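Local atomic coordinates of acyl-CoA dehydrogenase domain protein Tcur3481 (Thermomonospora curvata, PDB entry 6WY9), a protein that probably acts as an FAD-dependent acyl-CoA dehydrogenase, and binds reduced flavin adenine dinucleotide. Residues Asp221-Ala235 against Ala297-Val311. Sequence-based numbering, arbitrary orientation.
Sequences DVARTALAAVQLGVA and ALVAKWWADEGGLNV
In the helical C-terminal domain of the acyl-CoA dehydrogenase fold, alanines let two helices of the bundle pack closely, as where Ala228 meets Ala300 and Ala304. Segments 221-235 and 297-311 run roughly parallel, crossing at 35° with their axes 8.3 Å apart at closest approach. Ala228 CB sits 4.0 Å from Ala304 CB and also touches the Ala300 methyl. Toward the N-terminal ends, the Ala297 methyl rests against both Asp221 O and Thr225 OG1, which are hydrogen-bonded to each other. Beside it, the extended Arg224 side chain runs alongside Leu298, whose CD2 lies 3.8 Å from Arg224 NE, over one guanidinium face; Asp221 OD1 lies at the edge of that group, a long salt-bridge partner of NH1. The bent Lys301 side chain places CE 4.0 Å from Leu227 CD1, while its NZ forms a salt bridge with Asp305 OD1, in its own helix, and a hydrogen bond with Thr343 O. At the other end, Ala235 CB packs on Val311 CG1, and helix 330-340 adds Ile340 beside Gln231. The cross-helix hydrogen bond falls at the pi-type turn of 304-308: with CG anti to its backbone N (chi1 -170°) and the chain bent at chi2, Gln231 donates an N-H of NE2 to Ala304 O, and NE2 also bonds Gly337 O. The N-H points nearly straight at Ala304 O over 3.0 Å, approaching from above the carbonyl plane while the oxygen stays in the plane of the amide.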
loop_
_atom_site.group_PDB
_atom_site.type_symbol
_atom_site.label_atom_id
_atom_site.label_comp_id
_atom_site.label_asym_id
_atom_site.label_seq_id
_atom_site.Cartn_x
_atom_site.Cartn_y
_atom_site.Cartn_z
ATOM N N ASP B 221 6.514 -25.039 -10.533
ATOM C CA ASP B 221 6.434 -23.885 -11.432
ATOM C C ASP B 221 5.138 -23.871 -12.252
ATOM O O ASP B 221 4.509 -22.814 -12.434
ATOM C CB ASP B 221 7.637 -23.877 -12.357
ATOM C CG ASP B 221 8.866 -23.309 -11.674
ATOM O OD1 ASP B 221 8.713 -22.704 -10.584
ATOM O OD2 ASP B 221 9.958 -23.463 -12.235
ATOM N N VAL B 222 4.751 -25.023 -12.787
ATOM C CA VAL B 222 3.514 -25.113 -13.555
ATOM C C VAL B 222 2.307 -24.834 -12.672
ATOM O O VAL B 222 1.374 -24.134 -13.083
ATOM C CB VAL B 222 3.402 -26.494 -14.217
ATOM C CG1 VAL B 222 1.953 -26.707 -14.765
ATOM C CG2 VAL B 222 4.460 -26.651 -15.287
ATOM N N ALA B 223 2.285 -25.408 -11.463
ATOM C CA ALA B 223 1.151 -25.178 -10.558
ATOM C C ALA B 223 1.033 -23.704 -10.175
ATOM O O ALA B 223 -0.082 -23.168 -10.063
ATOM C CB ALA B 223 1.300 -26.011 -9.285
ATOM N N ARG B 224 2.174 -23.058 -9.907
ATOM C CA ARG B 224 2.160 -21.624 -9.610
ATOM C C ARG B 224 1.572 -20.839 -10.777
ATOM O O ARG B 224 0.773 -19.898 -10.583
ATOM C CB ARG B 224 3.580 -21.132 -9.301
ATOM C CG ARG B 224 4.136 -21.604 -7.923
ATOM C CD ARG B 224 5.590 -21.160 -7.654
ATOM N NE ARG B 224 6.063 -21.547 -6.298
ATOM C CZ ARG B 224 7.164 -22.256 -6.039
ATOM N NH1 ARG B 224 7.943 -22.690 -7.044
ATOM N NH2 ARG B 224 7.498 -22.539 -4.763
ATOM N N THR B 225 2.002 -21.187 -11.996
ATOM C CA THR B 225 1.522 -20.524 -13.205
ATOM C C THR B 225 0.034 -20.780 -13.386
ATOM O O THR B 225 -0.737 -19.861 -13.656
ATOM C CB THR B 225 2.341 -21.024 -14.406
ATOM O OG1 THR B 225 3.731 -20.751 -14.175
ATOM C CG2 THR B 225 1.919 -20.355 -15.699
ATOM N N ALA B 226 -0.388 -22.033 -13.195
ATOM C CA ALA B 226 -1.794 -22.379 -13.342
ATOM C C ALA B 226 -2.662 -21.654 -12.304
ATOM O O ALA B 226 -3.760 -21.175 -12.621
ATOM C CB ALA B 226 -1.939 -23.913 -13.231
ATOM N N LEU B 227 -2.206 -21.608 -11.046
ATOM C CA LEU B 227 -2.974 -20.902 -10.037
ATOM C C LEU B 227 -3.083 -19.430 -10.407
ATOM O O LEU B 227 -4.120 -18.810 -10.200
ATOM C CB LEU B 227 -2.321 -21.059 -8.643
ATOM C CG LEU B 227 -2.511 -22.442 -7.999
ATOM C CD1 LEU B 227 -1.370 -22.715 -6.899
ATOM C CD2 LEU B 227 -3.936 -22.550 -7.412
ATOM N N ALA B 228 -2.003 -18.851 -10.922
ATOM C CA ALA B 228 -2.083 -17.464 -11.358
ATOM C C ALA B 228 -3.083 -17.305 -12.497
ATOM O O ALA B 228 -3.777 -16.291 -12.562
ATOM C CB ALA B 228 -0.713 -16.951 -11.753
ATOM N N ALA B 229 -3.220 -18.311 -13.377
ATOM C CA ALA B 229 -4.230 -18.186 -14.436
ATOM C C ALA B 229 -5.644 -18.127 -13.854
ATOM O O ALA B 229 -6.475 -17.306 -14.281
ATOM C CB ALA B 229 -4.104 -19.337 -15.446
ATOM N N VAL B 230 -5.942 -18.992 -12.875
ATOM C CA VAL B 230 -7.276 -18.976 -12.263
ATOM C C VAL B 230 -7.505 -17.630 -11.583
ATOM O O VAL B 230 -8.580 -17.019 -11.691
ATOM C CB VAL B 230 -7.416 -20.134 -11.249
ATOM C CG1 VAL B 230 -8.817 -20.104 -10.580
ATOM C CG2 VAL B 230 -7.098 -21.491 -11.907
ATOM N N GLN B 231 -6.487 -17.151 -10.871
ATOM C CA GLN B 231 -6.635 -15.906 -10.139
ATOM C C GLN B 231 -6.889 -14.762 -11.100
ATOM O O GLN B 231 -7.650 -13.836 -10.796
ATOM C CB GLN B 231 -5.373 -15.621 -9.306
ATOM C CG GLN B 231 -5.542 -14.442 -8.310
ATOM C CD GLN B 231 -6.288 -14.868 -7.068
ATOM O OE1 GLN B 231 -7.302 -15.577 -7.156
ATOM N NE2 GLN B 231 -5.793 -14.449 -5.894
ATOM N N LEU B 232 -6.177 -14.750 -12.218
ATOM C CA LEU B 232 -6.459 -13.710 -13.201
ATOM C C LEU B 232 -7.942 -13.719 -13.569
ATOM O O LEU B 232 -8.568 -12.656 -13.662
ATOM C CB LEU B 232 -5.598 -13.922 -14.446
ATOM C CG LEU B 232 -5.856 -12.959 -15.630
ATOM C CD1 LEU B 232 -5.562 -11.426 -15.246
ATOM C CD2 LEU B 232 -4.976 -13.448 -16.793
ATOM N N GLY B 233 -8.519 -14.911 -13.796
ATOM C CA GLY B 233 -9.924 -14.978 -14.167
ATOM C C GLY B 233 -10.837 -14.562 -13.022
ATOM O O GLY B 233 -11.802 -13.809 -13.217
ATOM N N VAL B 234 -10.521 -15.000 -11.799
ATOM C CA VAL B 234 -11.290 -14.546 -10.638
ATOM C C VAL B 234 -11.294 -13.022 -10.558
ATOM O O VAL B 234 -12.338 -12.398 -10.351
ATOM C CB VAL B 234 -10.741 -15.157 -9.336
ATOM C CG1 VAL B 234 -11.459 -14.526 -8.120
ATOM C CG2 VAL B 234 -10.929 -16.730 -9.359
ATOM N N ALA B 235 -10.120 -12.400 -10.646
ATOM C CA ALA B 235 -10.080 -10.949 -10.453
ATOM C C ALA B 235 -10.818 -10.235 -11.578
ATOM O O ALA B 235 -11.511 -9.241 -11.339
ATOM C CB ALA B 235 -8.627 -10.449 -10.374
ATOM N N ALA B 297 7.712 -17.734 -12.917
ATOM C CA ALA B 297 6.530 -18.329 -12.306
ATOM C C ALA B 297 6.223 -17.706 -10.950
ATOM O O ALA B 297 5.052 -17.456 -10.630
ATOM C CB ALA B 297 6.726 -19.850 -12.199
ATOM N N LEU B 298 7.268 -17.419 -10.147
ATOM C CA LEU B 298 7.078 -16.769 -8.859
ATOM C C LEU B 298 6.588 -15.337 -9.004
ATOM O O LEU B 298 5.817 -14.867 -8.154
ATOM C CB LEU B 298 8.385 -16.802 -8.045
ATOM C CG LEU B 298 8.599 -18.086 -7.215
ATOM C CD1 LEU B 298 10.060 -18.199 -6.707
ATOM C CD2 LEU B 298 7.581 -18.127 -6.026
ATOM N N VAL B 299 7.051 -14.616 -10.035
ATOM C CA VAL B 299 6.531 -13.278 -10.302
ATOM C C VAL B 299 5.048 -13.363 -10.654
ATOM O O VAL B 299 4.229 -12.604 -10.126
ATOM C CB VAL B 299 7.336 -12.568 -11.422
ATOM C CG1 VAL B 299 6.608 -11.322 -11.915
ATOM C CG2 VAL B 299 8.734 -12.142 -10.922
ATOM N N ALA B 300 4.680 -14.285 -11.551
ATOM C CA ALA B 300 3.254 -14.404 -11.858
ATOM C C ALA B 300 2.469 -14.745 -10.598
ATOM O O ALA B 300 1.410 -14.168 -10.344
ATOM C CB ALA B 300 3.019 -15.452 -12.941
ATOM N N LYS B 301 2.993 -15.657 -9.784
ATOM C CA LYS B 301 2.292 -16.084 -8.567
ATOM C C LYS B 301 2.209 -14.964 -7.538
ATOM O O LYS B 301 1.186 -14.816 -6.845
ATOM C CB LYS B 301 3.002 -17.326 -7.984
ATOM C CG LYS B 301 2.358 -17.914 -6.711
ATOM C CD LYS B 301 0.864 -18.266 -6.968
ATOM C CE LYS B 301 0.325 -19.219 -5.874
ATOM N NZ LYS B 301 0.685 -18.788 -4.472
ATOM N N TRP B 302 3.282 -14.166 -7.382
ATOM C CA TRP B 302 3.195 -13.055 -6.432
ATOM C C TRP B 302 2.126 -12.051 -6.860
ATOM O O TRP B 302 1.353 -11.557 -6.022
ATOM C CB TRP B 302 4.554 -12.343 -6.278
ATOM C CG TRP B 302 4.412 -11.119 -5.377
ATOM C CD1 TRP B 302 4.416 -11.117 -4.012
ATOM C CD2 TRP B 302 4.206 -9.753 -5.781
ATOM N NE1 TRP B 302 4.250 -9.840 -3.525
ATOM C CE2 TRP B 302 4.130 -8.977 -4.593
ATOM C CE3 TRP B 302 4.109 -9.106 -7.032
ATOM C CZ2 TRP B 302 3.963 -7.587 -4.605
ATOM C CZ3 TRP B 302 3.921 -7.699 -7.044
ATOM C CH2 TRP B 302 3.825 -6.966 -5.828
ATOM N N TRP B 303 2.082 -11.708 -8.154
ATOM C CA TRP B 303 1.015 -10.821 -8.644
ATOM C C TRP B 303 -0.366 -11.400 -8.334
ATOM O O TRP B 303 -1.268 -10.669 -7.905
ATOM C CB TRP B 303 1.177 -10.574 -10.149
ATOM C CG TRP B 303 2.027 -9.374 -10.399
ATOM C CD1 TRP B 303 3.332 -9.357 -10.836
ATOM C CD2 TRP B 303 1.677 -8.024 -10.109
ATOM N NE1 TRP B 303 3.795 -8.069 -10.873
ATOM C CE2 TRP B 303 2.798 -7.224 -10.433
ATOM C CE3 TRP B 303 0.507 -7.402 -9.629
ATOM C CZ2 TRP B 303 2.801 -5.833 -10.291
ATOM C CZ3 TRP B 303 0.484 -6.008 -9.504
ATOM C CH2 TRP B 303 1.635 -5.222 -9.842
ATOM N N ALA B 304 -0.534 -12.720 -8.536
ATOM C CA ALA B 304 -1.781 -13.395 -8.159
ATOM C C ALA B 304 -2.056 -13.237 -6.675
ATOM O O ALA B 304 -3.196 -12.962 -6.270
ATOM C CB ALA B 304 -1.697 -14.901 -8.496
ATOM N N ASP B 305 -1.024 -13.465 -5.852
ATOM C CA ASP B 305 -1.196 -13.493 -4.401
ATOM C C ASP B 305 -1.489 -12.107 -3.857
ATOM O O ASP B 305 -2.207 -11.964 -2.859
ATOM C CB ASP B 305 0.071 -14.001 -3.701
ATOM C CG ASP B 305 0.419 -15.417 -4.074
ATOM O OD1 ASP B 305 -0.473 -16.132 -4.522
ATOM O OD2 ASP B 305 1.593 -15.784 -3.857
ATOM N N GLU B 306 -0.872 -11.081 -4.436
ATOM C CA GLU B 306 -0.981 -9.740 -3.864
ATOM C C GLU B 306 -1.975 -8.897 -4.653
ATOM O O GLU B 306 -2.933 -8.365 -4.090
ATOM C CB GLU B 306 0.409 -9.068 -3.831
ATOM C CG GLU B 306 0.446 -7.634 -3.263
ATOM C CD GLU B 306 0.304 -7.607 -1.743
ATOM O OE1 GLU B 306 0.678 -8.598 -1.062
ATOM O OE2 GLU B 306 -0.200 -6.585 -1.236
ATOM N N GLY B 307 -1.756 -8.761 -5.951
ATOM C CA GLY B 307 -2.726 -8.054 -6.780
ATOM C C GLY B 307 -4.098 -8.723 -6.795
ATOM O O GLY B 307 -5.124 -8.064 -6.607
ATOM N N GLY B 308 -4.135 -10.042 -6.995
ATOM C CA GLY B 308 -5.427 -10.730 -7.041
ATOM C C GLY B 308 -6.203 -10.596 -5.742
ATOM O O GLY B 308 -7.420 -10.362 -5.747
ATOM N N LEU B 309 -5.503 -10.697 -4.616
ATOM C CA LEU B 309 -6.156 -10.529 -3.330
ATOM C C LEU B 309 -6.600 -9.093 -3.136
ATOM O O LEU B 309 -7.689 -8.857 -2.598
ATOM C CB LEU B 309 -5.238 -10.936 -2.186
ATOM C CG LEU B 309 -5.940 -11.041 -0.829
ATOM C CD1 LEU B 309 -7.187 -12.006 -0.991
ATOM C CD2 LEU B 309 -4.937 -11.564 0.163
ATOM N N ASN B 310 -5.781 -8.111 -3.553
ATOM C CA ASN B 310 -6.250 -6.721 -3.472
ATOM C C ASN B 310 -7.544 -6.538 -4.265
ATOM O O ASN B 310 -8.476 -5.891 -3.787
ATOM C CB ASN B 310 -5.229 -5.722 -4.013
ATOM C CG ASN B 310 -4.005 -5.581 -3.151
ATOM O OD1 ASN B 310 -3.971 -5.952 -1.952
ATOM N ND2 ASN B 310 -2.998 -4.959 -3.748
ATOM N N VAL B 311 -7.591 -7.040 -5.501
ATOM C CA VAL B 311 -8.792 -6.838 -6.316
ATOM C C VAL B 311 -10.029 -7.338 -5.574
ATOM O O VAL B 311 -11.020 -6.613 -5.451
ATOM C CB VAL B 311 -8.668 -7.510 -7.698
ATOM C CG1 VAL B 311 -10.098 -7.464 -8.458
ATOM C CG2 VAL B 311 -7.522 -6.859 -8.560
#